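Local coordinates for protein TRAP dicarboxylate transporter-DctP subunit (Marinobacter aquaeolei, PDB 4PFI) that probably captures a solute, perhaps a dicarboxylate, in the periplasm and hands it to a TRAP-type membrane transporter, at residues G47-F57 and L274-L285; P167-Q175 and V302-F312. One frame throughout, in Å; residues are numbered along the deposited sequence.

Contact 1 of 2, residues G47-F57 and L274-L285; sequences GSVQHLYAQQF and LSEEAWTLQEDL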
loop_
_atom_site.group_PDB
_atom_site.type_symbol
_atom_site.label_atom_id
_atom_site.label_comp_id
_atom_site.label_asym_id
_atom_site.label_seq_id
_atom_site.Cartn_x
_atom_site.Cartn_y
_atom_site.Cartn_z
ATOM N N GLY A 47 13.653 -0.544 -8.376
ATOM C CA GLY A 47 12.996 -1.694 -8.959
ATOM C C GLY A 47 11.554 -1.798 -8.504
ATOM O O GLY A 47 10.728 -2.362 -9.207
ATOM N N SER A 48 11.247 -1.242 -7.338
ATOM C CA SER A 48 9.880 -1.252 -6.825
ATOM C C SER A 48 8.907 -0.413 -7.656
ATOM O O SER A 48 9.313 0.439 -8.447
ATOM C CB SER A 48 9.851 -0.672 -5.419
ATOM O OG SER A 48 10.135 0.721 -5.493
ATOM N N VAL A 49 7.620 -0.629 -7.415
ATOM C CA VAL A 49 6.554 0.151 -8.025
ATOM C C VAL A 49 6.729 1.648 -7.747
ATOM O O VAL A 49 6.534 2.469 -8.634
ATOM C CB VAL A 49 5.173 -0.292 -7.506
ATOM C CG1 VAL A 49 4.062 0.543 -8.134
ATOM C CG2 VAL A 49 4.940 -1.785 -7.770
ATOM N N GLN A 50 7.096 1.998 -6.520
ATOM C CA GLN A 50 7.354 3.382 -6.164
ATOM C C GLN A 50 8.483 3.976 -7.006
ATOM O O GLN A 50 8.359 5.086 -7.522
ATOM C CB GLN A 50 7.681 3.499 -4.667
ATOM C CG GLN A 50 6.451 3.353 -3.800
ATOM C CD GLN A 50 6.671 3.675 -2.351
ATOM O OE1 GLN A 50 7.612 4.387 -1.981
ATOM N NE2 GLN A 50 5.795 3.143 -1.499
ATOM N N HIS A 51 9.588 3.256 -7.127
ATOM C CA HIS A 51 10.682 3.721 -7.941
ATOM C C HIS A 51 10.258 3.901 -9.435
ATOM O O HIS A 51 10.525 4.933 -10.047
ATOM C CB HIS A 51 11.857 2.768 -7.836
ATOM C CG HIS A 51 13.125 3.329 -8.389
ATOM N ND1 HIS A 51 13.890 2.665 -9.320
ATOM C CD2 HIS A 51 13.753 4.507 -8.149
ATOM C CE1 HIS A 51 14.946 3.404 -9.625
ATOM N NE2 HIS A 51 14.883 4.522 -8.930
ATOM N N LEU A 52 9.598 2.899 -10.008
ATOM C CA LEU A 52 9.166 2.982 -11.395
ATOM C C LEU A 52 8.251 4.173 -11.599
ATOM O O LEU A 52 8.381 4.904 -12.579
ATOM C CB LEU A 52 8.454 1.704 -11.806
ATOM C CG LEU A 52 9.407 0.512 -11.864
ATOM C CD1 LEU A 52 8.640 -0.781 -12.132
ATOM C CD2 LEU A 52 10.487 0.750 -12.906
ATOM N N TYR A 53 7.323 4.353 -10.664
ATOM C CA TYR A 53 6.392 5.477 -10.699
ATOM C C TYR A 53 7.181 6.780 -10.662
ATOM O O TYR A 53 6.974 7.678 -11.485
ATOM C CB TYR A 53 5.450 5.417 -9.498
ATOM C CG TYR A 53 4.446 6.547 -9.375
ATOM C CD1 TYR A 53 4.788 7.763 -8.763
ATOM C CD2 TYR A 53 3.141 6.396 -9.842
ATOM C CE1 TYR A 53 3.856 8.797 -8.631
ATOM C CE2 TYR A 53 2.207 7.428 -9.713
ATOM C CZ TYR A 53 2.573 8.618 -9.108
ATOM O OH TYR A 53 1.633 9.614 -8.993
ATOM N N ALA A 54 8.090 6.872 -9.702
ATOM C CA ALA A 54 8.848 8.098 -9.521
ATOM C C ALA A 54 9.711 8.426 -10.758
ATOM O O ALA A 54 9.837 9.597 -11.133
ATOM C CB ALA A 54 9.681 8.024 -8.275
ATOM N N GLN A 55 10.280 7.402 -11.401
ATOM C CA GLN A 55 11.051 7.625 -12.615
ATOM C C GLN A 55 10.188 8.254 -13.696
ATOM O O GLN A 55 10.622 9.145 -14.398
ATOM C CB GLN A 55 11.594 6.324 -13.155
ATOM C CG GLN A 55 12.863 5.882 -12.531
ATOM C CD GLN A 55 13.178 4.445 -12.917
ATOM O OE1 GLN A 55 13.420 3.595 -12.057
ATOM N NE2 GLN A 55 13.129 4.155 -14.215
ATOM N N GLN A 56 8.972 7.751 -13.839
ATOM C CA GLN A 56 8.030 8.298 -14.791
ATOM C C GLN A 56 7.621 9.724 -14.421
ATOM O O GLN A 56 7.419 10.566 -15.305
ATOM C CB GLN A 56 6.786 7.430 -14.837
ATOM C CG GLN A 56 7.025 6.060 -15.407
ATOM C CD GLN A 56 7.087 6.113 -16.911
ATOM O OE1 GLN A 56 8.168 6.026 -17.496
ATOM N NE2 GLN A 56 5.926 6.301 -17.554
ATOM N N PHE A 57 7.477 9.986 -13.126
ATOM C CA PHE A 57 7.116 11.319 -12.651
ATOM C C PHE A 57 8.242 12.302 -12.976
ATOM O O PHE A 57 7.988 13.438 -13.375
ATOM C CB PHE A 57 6.859 11.308 -11.147
ATOM C CG PHE A 57 6.549 12.659 -10.557
ATOM C CD1 PHE A 57 5.261 13.183 -10.622
ATOM C CD2 PHE A 57 7.528 13.388 -9.908
ATOM C CE1 PHE A 57 4.958 14.416 -10.060
ATOM C CE2 PHE A 57 7.239 14.629 -9.340
ATOM C CZ PHE A 57 5.955 15.149 -9.417
ATOM N N LEU A 274 -0.451 9.502 -14.130
ATOM C CA LEU A 274 0.321 8.357 -13.706
ATOM C C LEU A 274 -0.540 7.375 -12.932
ATOM O O LEU A 274 -0.103 6.269 -12.633
ATOM C CB LEU A 274 1.507 8.814 -12.863
ATOM C CG LEU A 274 2.579 9.577 -13.652
ATOM C CD1 LEU A 274 3.785 9.859 -12.764
ATOM C CD2 LEU A 274 2.980 8.804 -14.904
ATOM N N SER A 275 -1.764 7.777 -12.604
ATOM C CA SER A 275 -2.682 6.891 -11.905
ATOM C C SER A 275 -2.914 5.621 -12.729
ATOM O O SER A 275 -2.790 4.502 -12.222
ATOM C CB SER A 275 -4.018 7.589 -11.666
ATOM O OG SER A 275 -5.070 6.641 -11.594
ATOM N N GLU A 276 -3.224 5.821 -14.008
ATOM C CA GLU A 276 -3.603 4.752 -14.924
ATOM C C GLU A 276 -2.407 3.881 -15.273
ATOM O O GLU A 276 -2.500 2.644 -15.320
ATOM C CB GLU A 276 -4.184 5.373 -16.197
ATOM C CG GLU A 276 -4.680 4.392 -17.244
ATOM C CD GLU A 276 -5.403 5.092 -18.403
ATOM O OE1 GLU A 276 -5.395 4.525 -19.520
ATOM O OE2 GLU A 276 -5.972 6.200 -18.207
ATOM N N GLU A 277 -1.282 4.531 -15.541
ATOM C CA GLU A 277 -0.045 3.821 -15.839
ATOM C C GLU A 277 0.406 3.019 -14.613
ATOM O O GLU A 277 1.006 1.964 -14.738
ATOM C CB GLU A 277 1.034 4.826 -16.256
ATOM C CG GLU A 277 2.440 4.251 -16.364
ATOM C CD GLU A 277 2.740 3.618 -17.718
ATOM O OE1 GLU A 277 1.902 3.734 -18.646
ATOM O OE2 GLU A 277 3.830 3.007 -17.853
ATOM N N ALA A 278 0.114 3.529 -13.422
ATOM C CA ALA A 278 0.492 2.838 -12.199
ATOM C C ALA A 278 -0.215 1.481 -12.107
ATOM O O ALA A 278 0.370 0.522 -11.655
ATOM C CB ALA A 278 0.167 3.687 -10.983
ATOM N N TRP A 279 -1.473 1.413 -12.532
ATOM C CA TRP A 279 -2.186 0.151 -12.510
ATOM C C TRP A 279 -1.498 -0.844 -13.425
ATOM O O TRP A 279 -1.449 -2.035 -13.138
ATOM C CB TRP A 279 -3.646 0.326 -12.889
ATOM C CG TRP A 279 -4.405 0.912 -11.750
ATOM C CD1 TRP A 279 -4.619 2.249 -11.501
ATOM C CD2 TRP A 279 -5.047 0.201 -10.688
ATOM N NE1 TRP A 279 -5.342 2.397 -10.348
ATOM C CE2 TRP A 279 -5.620 1.160 -9.830
ATOM C CE3 TRP A 279 -5.200 -1.152 -10.380
ATOM C CZ2 TRP A 279 -6.338 0.811 -8.690
ATOM C CZ3 TRP A 279 -5.907 -1.500 -9.232
ATOM C CH2 TRP A 279 -6.468 -0.525 -8.407
ATOM N N THR A 280 -0.910 -0.340 -14.498
ATOM C CA THR A 280 -0.262 -1.213 -15.456
ATOM C C THR A 280 1.147 -1.595 -15.012
ATOM O O THR A 280 1.577 -2.711 -15.233
ATOM C CB THR A 280 -0.215 -0.570 -16.845
ATOM O OG1 THR A 280 -1.558 -0.391 -17.327
ATOM C CG2 THR A 280 0.593 -1.452 -17.823
ATOM N N LEU A 281 1.861 -0.673 -14.382
ATOM C CA LEU A 281 3.206 -0.961 -13.906
ATOM C C LEU A 281 3.156 -2.031 -12.831
ATOM O O LEU A 281 3.987 -2.942 -12.802
ATOM C CB LEU A 281 3.833 0.291 -13.311
ATOM C CG LEU A 281 4.359 1.310 -14.323
ATOM C CD1 LEU A 281 4.599 2.653 -13.642
ATOM C CD2 LEU A 281 5.643 0.789 -14.982
ATOM N N GLN A 282 2.175 -1.952 -11.944
ATOM C CA GLN A 282 2.193 -2.877 -10.832
ATOM C C GLN A 282 1.750 -4.258 -11.297
ATOM O O GLN A 282 2.321 -5.249 -10.856
ATOM C CB GLN A 282 1.391 -2.377 -9.615
ATOM C CG GLN A 282 -0.089 -2.239 -9.837
ATOM C CD GLN A 282 -0.782 -3.573 -9.847
ATOM O OE1 GLN A 282 -0.196 -4.588 -9.480
ATOM N NE2 GLN A 282 -2.023 -3.590 -10.288
ATOM N N GLU A 283 0.755 -4.334 -12.184
ATOM C CA GLU A 283 0.291 -5.640 -12.685
ATOM C C GLU A 283 1.465 -6.400 -13.317
ATOM O O GLU A 283 1.679 -7.581 -13.038
ATOM C CB GLU A 283 -0.833 -5.476 -13.726
ATOM C CG GLU A 283 -1.415 -6.814 -14.225
ATOM C CD GLU A 283 -2.542 -6.651 -15.235
ATOM O OE1 GLU A 283 -2.822 -5.506 -15.641
ATOM O OE2 GLU A 283 -3.155 -7.671 -15.633
ATOM N N ASP A 284 2.217 -5.692 -14.164
ATOM C CA ASP A 284 3.378 -6.239 -14.862
ATOM C C ASP A 284 4.536 -6.592 -13.909
ATOM O O ASP A 284 5.105 -7.682 -14.001
ATOM C CB ASP A 284 3.879 -5.228 -15.899
ATOM C CG ASP A 284 3.024 -5.199 -17.186
ATOM O OD1 ASP A 284 2.238 -6.150 -17.446
ATOM O OD2 ASP A 284 3.162 -4.224 -17.963
ATOM N N LEU A 285 4.895 -5.683 -12.994
ATOM C CA LEU A 285 6.013 -5.964 -12.094
ATOM C C LEU A 285 5.689 -7.187 -11.223
ATOM O O LEU A 285 6.517 -8.070 -11.022
ATOM C CB LEU A 285 6.345 -4.780 -11.197
ATOM C CG LEU A 285 7.487 -5.032 -10.186
ATOM C CD1 LEU A 285 8.824 -5.345 -10.872
ATOM C CD2 LEU A 285 7.640 -3.841 -9.261
#
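Y53 and L274 make the tightest side-chain contact between the two helices: L274 CB lies 3.5 Å from Y53 CE2, while L274 CD1 sits over one ring face, 4.2 Å from the centroid, a CH-pi contact displaced toward the rim. The same CD1 reaches past the tyrosine to F57, 3.6 Å from its CA and near the plane of its ring. With CG anti to the backbone N (chi1 178°), the Y53 ring leans across to the partner helix and sets its CD2 edge against A278 CB. Without the Y53 ring, as with an alanine here, L274 CD1 would probably lose the face it rests on and a gap would open beside A278. Segment 49-57 of helix 49-65, the first in this family 7 solute-binding fold, runs obliquely antiparallel to segment 274-285 of the long helix 263-296, at 141° with axes 10.0 Å apart, packed through apolar side chains. L281 and L52 meet midway, L281 CD2 against L52 CB at 4.3 Å. At the other end L285, its CG likewise anti to N, pushes CD2 to 3.7 Å from V49 CG2 and against the backbone of G47 and V49. S48 is the N-cap of helix 49-65: its OG accepts from H51 N (3.1 Å, 169°) and also bonds I45 O. V49 CG2 also touches CB of Q282, whose chain bends away, OE1 bonding N286 ND2.

Contact 2 of 2, residues P167-Q175 and V302-F312; sequences PLRTPSDFQ and VRLTEDERAAF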
loop_
_atom_site.group_PDB
_atom_site.type_symbol
_atom_site.label_atom_id
_atom_site.label_comp_id
_atom_site.label_asym_id
_atom_site.label_seq_id
_atom_site.Cartn_x
_atom_site.Cartn_y
_atom_site.Cartn_z
ATOM N N PRO A 167 -1.752 -24.122 2.991
ATOM C CA PRO A 167 -2.693 -23.247 2.277
ATOM C C PRO A 167 -3.602 -22.519 3.257
ATOM O O PRO A 167 -3.834 -23.024 4.341
ATOM C CB PRO A 167 -3.508 -24.210 1.392
ATOM C CG PRO A 167 -2.772 -25.544 1.449
ATOM C CD PRO A 167 -2.059 -25.547 2.789
ATOM N N LEU A 168 -4.089 -21.340 2.883
ATOM C CA LEU A 168 -4.952 -20.555 3.748
ATOM C C LEU A 168 -6.311 -20.406 3.050
ATOM O O LEU A 168 -6.637 -19.335 2.531
ATOM C CB LEU A 168 -4.318 -19.201 4.032
ATOM C CG LEU A 168 -2.987 -19.273 4.795
ATOM C CD1 LEU A 168 -2.197 -17.981 4.679
ATOM C CD2 LEU A 168 -3.212 -19.611 6.272
ATOM N N ARG A 169 -7.083 -21.500 3.030
ATOM C CA ARG A 169 -8.330 -21.554 2.275
ATOM C C ARG A 169 -9.562 -21.155 3.080
ATOM O O ARG A 169 -10.548 -20.705 2.509
ATOM C CB ARG A 169 -8.546 -22.962 1.725
ATOM C CG ARG A 169 -7.483 -23.407 0.756
ATOM C CD ARG A 169 -7.582 -24.915 0.495
ATOM N NE ARG A 169 -6.667 -25.317 -0.564
ATOM C CZ ARG A 169 -6.842 -25.002 -1.844
ATOM N NH1 ARG A 169 -7.908 -24.285 -2.205
ATOM N NH2 ARG A 169 -5.948 -25.391 -2.754
ATOM N N THR A 170 -9.516 -21.349 4.395
ATOM C CA THR A 170 -10.628 -20.961 5.268
ATOM C C THR A 170 -10.076 -20.239 6.491
ATOM O O THR A 170 -8.908 -20.387 6.810
ATOM C CB THR A 170 -11.452 -22.175 5.734
ATOM O OG1 THR A 170 -10.673 -22.955 6.649
ATOM C CG2 THR A 170 -11.837 -23.036 4.552
ATOM N N PRO A 171 -10.910 -19.433 7.159
ATOM C CA PRO A 171 -10.506 -18.782 8.409
ATOM C C PRO A 171 -9.940 -19.786 9.388
ATOM O O PRO A 171 -8.977 -19.480 10.094
ATOM C CB PRO A 171 -11.823 -18.208 8.941
ATOM C CG PRO A 171 -12.647 -17.976 7.722
ATOM C CD PRO A 171 -12.283 -19.062 6.763
ATOM N N SER A 172 -10.518 -20.980 9.418
ATOM C CA SER A 172 -10.020 -22.030 10.286
ATOM C C SER A 172 -8.492 -22.279 10.118
ATOM O O SER A 172 -7.815 -22.626 11.086
ATOM C CB SER A 172 -10.785 -23.325 10.023
ATOM O OG SER A 172 -10.184 -24.379 10.756
ATOM N N ASP A 173 -7.958 -22.112 8.903
ATOM C CA ASP A 173 -6.525 -22.292 8.653
ATOM C C ASP A 173 -5.623 -21.258 9.362
ATOM O O ASP A 173 -4.415 -21.484 9.519
ATOM C CB ASP A 173 -6.240 -22.263 7.152
ATOM C CG ASP A 173 -6.821 -23.474 6.416
ATOM O OD1 ASP A 173 -6.945 -24.556 7.047
ATOM O OD2 ASP A 173 -7.156 -23.347 5.210
ATOM N N PHE A 174 -6.201 -20.138 9.773
ATOM C CA PHE A 174 -5.484 -19.078 10.486
ATOM C C PHE A 174 -5.439 -19.310 12.005
ATOM O O PHE A 174 -4.620 -18.690 12.689
ATOM C CB PHE A 174 -6.132 -17.707 10.223
ATOM C CG PHE A 174 -5.763 -17.102 8.908
ATOM C CD1 PHE A 174 -4.595 -16.375 8.777
ATOM C CD2 PHE A 174 -6.573 -17.270 7.794
ATOM C CE1 PHE A 174 -4.230 -15.836 7.559
ATOM C CE2 PHE A 174 -6.222 -16.716 6.574
ATOM C CZ PHE A 174 -5.051 -16.009 6.453
ATOM N N GLN A 175 -6.307 -20.180 12.534
ATOM C CA GLN A 175 -6.404 -20.381 14.000
ATOM C C GLN A 175 -5.065 -20.727 14.652
ATOM O O GLN A 175 -4.436 -21.728 14.297
ATOM C CB GLN A 175 -7.426 -21.474 14.349
ATOM C CG GLN A 175 -8.857 -20.964 14.477
ATOM C CD GLN A 175 -9.116 -20.268 15.809
ATOM O OE1 GLN A 175 -8.292 -20.346 16.735
ATOM N NE2 GLN A 175 -10.255 -19.570 15.911
ATOM N N VAL A 302 -1.927 -20.805 -4.784
ATOM C CA VAL A 302 -3.316 -21.169 -4.560
ATOM C C VAL A 302 -4.167 -19.929 -4.781
ATOM O O VAL A 302 -3.960 -18.950 -4.096
ATOM C CB VAL A 302 -3.517 -21.685 -3.106
ATOM C CG1 VAL A 302 -5.005 -21.886 -2.823
ATOM C CG2 VAL A 302 -2.720 -22.984 -2.866
ATOM N N ARG A 303 -5.070 -19.935 -5.758
ATOM C CA ARG A 303 -6.040 -18.833 -5.891
ATOM C C ARG A 303 -7.348 -19.285 -5.283
ATOM O O ARG A 303 -7.895 -20.283 -5.700
ATOM C CB ARG A 303 -6.270 -18.412 -7.348
ATOM C CG ARG A 303 -4.968 -18.435 -8.141
ATOM C CD ARG A 303 -4.771 -17.231 -9.046
ATOM N NE ARG A 303 -3.397 -17.208 -9.564
ATOM C CZ ARG A 303 -2.684 -16.100 -9.745
ATOM N NH1 ARG A 303 -1.439 -16.172 -10.207
ATOM N NH2 ARG A 303 -3.231 -14.902 -9.458
ATOM N N LEU A 304 -7.826 -18.564 -4.275
ATOM C CA LEU A 304 -9.082 -18.920 -3.625
ATOM C C LEU A 304 -10.261 -18.849 -4.605
ATOM O O LEU A 304 -10.302 -17.969 -5.475
ATOM C CB LEU A 304 -9.341 -18.011 -2.429
ATOM C CG LEU A 304 -8.323 -18.103 -1.287
ATOM C CD1 LEU A 304 -8.841 -17.307 -0.085
ATOM C CD2 LEU A 304 -7.970 -19.547 -0.889
ATOM N N THR A 305 -11.192 -19.789 -4.477
ATOM C CA THR A 305 -12.453 -19.759 -5.222
ATOM C C THR A 305 -13.351 -18.672 -4.659
ATOM O O THR A 305 -13.115 -18.186 -3.556
ATOM C CB THR A 305 -13.236 -21.058 -5.063
ATOM O OG1 THR A 305 -13.576 -21.228 -3.675
ATOM C CG2 THR A 305 -12.430 -22.256 -5.571
ATOM N N GLU A 306 -14.383 -18.302 -5.403
ATOM C CA GLU A 306 -15.346 -17.302 -4.930
ATOM C C GLU A 306 -16.011 -17.730 -3.618
ATOM O O GLU A 306 -16.204 -16.906 -2.734
ATOM C CB GLU A 306 -16.381 -16.994 -6.011
ATOM C CG GLU A 306 -15.806 -16.166 -7.155
ATOM C CD GLU A 306 -15.125 -14.871 -6.683
ATOM O OE1 GLU A 306 -15.799 -14.029 -6.033
ATOM O OE2 GLU A 306 -13.908 -14.696 -6.955
ATOM N N ASP A 307 -16.323 -19.014 -3.476
ATOM C CA ASP A 307 -16.891 -19.515 -2.228
ATOM C C ASP A 307 -15.940 -19.307 -1.048
ATOM O O ASP A 307 -16.351 -18.887 0.028
ATOM C CB ASP A 307 -17.228 -21.001 -2.345
ATOM C CG ASP A 307 -18.499 -21.249 -3.132
ATOM O OD1 ASP A 307 -19.066 -20.270 -3.670
ATOM O OD2 ASP A 307 -18.918 -22.428 -3.230
ATOM N N GLU A 308 -14.668 -19.613 -1.251
ATOM C CA GLU A 308 -13.685 -19.478 -0.183
ATOM C C GLU A 308 -13.510 -18.000 0.167
ATOM O O GLU A 308 -13.404 -17.642 1.333
ATOM C CB GLU A 308 -12.356 -20.147 -0.578
ATOM C CG GLU A 308 -12.407 -21.670 -0.573
ATOM C CD GLU A 308 -11.209 -22.339 -1.287
ATOM O OE1 GLU A 308 -10.570 -21.726 -2.177
ATOM O OE2 GLU A 308 -10.895 -23.501 -0.950
ATOM N N ARG A 309 -13.509 -17.137 -0.841
ATOM C CA ARG A 309 -13.374 -15.713 -0.599
ATOM C C ARG A 309 -14.567 -15.204 0.192
ATOM O O ARG A 309 -14.419 -14.410 1.123
ATOM C CB ARG A 309 -13.241 -14.953 -1.914
ATOM C CG ARG A 309 -11.951 -15.314 -2.624
ATOM C CD ARG A 309 -11.726 -14.551 -3.922
ATOM N NE ARG A 309 -11.439 -13.140 -3.674
ATOM C CZ ARG A 309 -12.214 -12.137 -4.057
ATOM N NH1 ARG A 309 -13.339 -12.368 -4.728
ATOM N NH2 ARG A 309 -11.858 -10.894 -3.777
ATOM N N ALA A 310 -15.750 -15.677 -0.195
ATOM C CA ALA A 310 -16.997 -15.251 0.418
ATOM C C ALA A 310 -16.983 -15.602 1.901
ATOM O O ALA A 310 -17.470 -14.835 2.718
ATOM C CB ALA A 310 -18.175 -15.897 -0.273
ATOM N N ALA A 311 -16.391 -16.740 2.246
ATOM C CA ALA A 311 -16.299 -17.145 3.640
ATOM C C ALA A 311 -15.391 -16.195 4.463
ATOM O O ALA A 311 -15.673 -15.899 5.631
ATOM C CB ALA A 311 -15.825 -18.610 3.750
ATOM N N PHE A 312 -14.313 -15.717 3.851
ATOM C CA PHE A 312 -13.396 -14.807 4.520
ATOM C C PHE A 312 -14.039 -13.445 4.648
ATOM O O PHE A 312 -13.812 -12.737 5.624
ATOM C CB PHE A 312 -12.079 -14.669 3.746
ATOM C CG PHE A 312 -11.093 -15.771 3.999
ATOM C CD1 PHE A 312 -10.441 -15.867 5.219
ATOM C CD2 PHE A 312 -10.751 -16.669 2.999
ATOM C CE1 PHE A 312 -9.509 -16.868 5.446
ATOM C CE2 PHE A 312 -9.798 -17.687 3.237
ATOM C CZ PHE A 312 -9.189 -17.781 4.453
HETATM O O HOH W 1 -12.731 -19.646 3.080
#
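R169 and E308 supply the charged part: NH1 of R169 gives E308 OE2 a weak salt-bridging hydrogen bond of 3.3 Å, bent to 148°, with guanidinium and carboxylate planes 43° apart. The extended arginine chain also passes V302, whose CG1 lies over one guanidinium face, 3.6 Å from R169 NH2. In the capping box that starts helix 306-316, E308 OE1 accepts from T305 N and T305 OG1 accepts from E308 N, each at 3.1 Å, so one carboxylate serves both helix start and loop. A water donates to the carbonyl oxygens of R169 and E308, tying loop and helix backbones together. Within the loop, D173 OD2 accepts from R169 N and T170 N, fixing the turn. The loop joins strands 149-164 and 178-180, whereas V302 lies near the end of strand 300-303, which pairs in parallel with strand 236-239. Aromatic packing lies alongside: P171 CD stands over a face of F312, 4.0 Å from its centroid, and F174 CE2 lies 3.5 Å from F312 CE1, planes at 85°, neither ring over the other's face. F312 CE2 also approaches R169 O at 3.2 Å, and CZ the T170 backbone. W162 and Y194 meet both phenyl rings.

Overall arrangement
The two contacts lie well apart, with centres about 30 Å from each other and nearest atoms about 10 Å apart, and both are partly buried. Contact 1 is nearer the middle of the chain, about 13 Å from its centre against about 22 Å for contact 2. It joins two helices by leucine, valine and tyrosine packing, without a polar bond across. Contact 2 sets a loop against a strand end and a helix start, mixing a weak salt bridge and a water bridge with aromatic packing. Helix 263-296 of contact 1 is followed directly by strand 300-303 of contact 2, and the segments of the two contacts alternate along the chain.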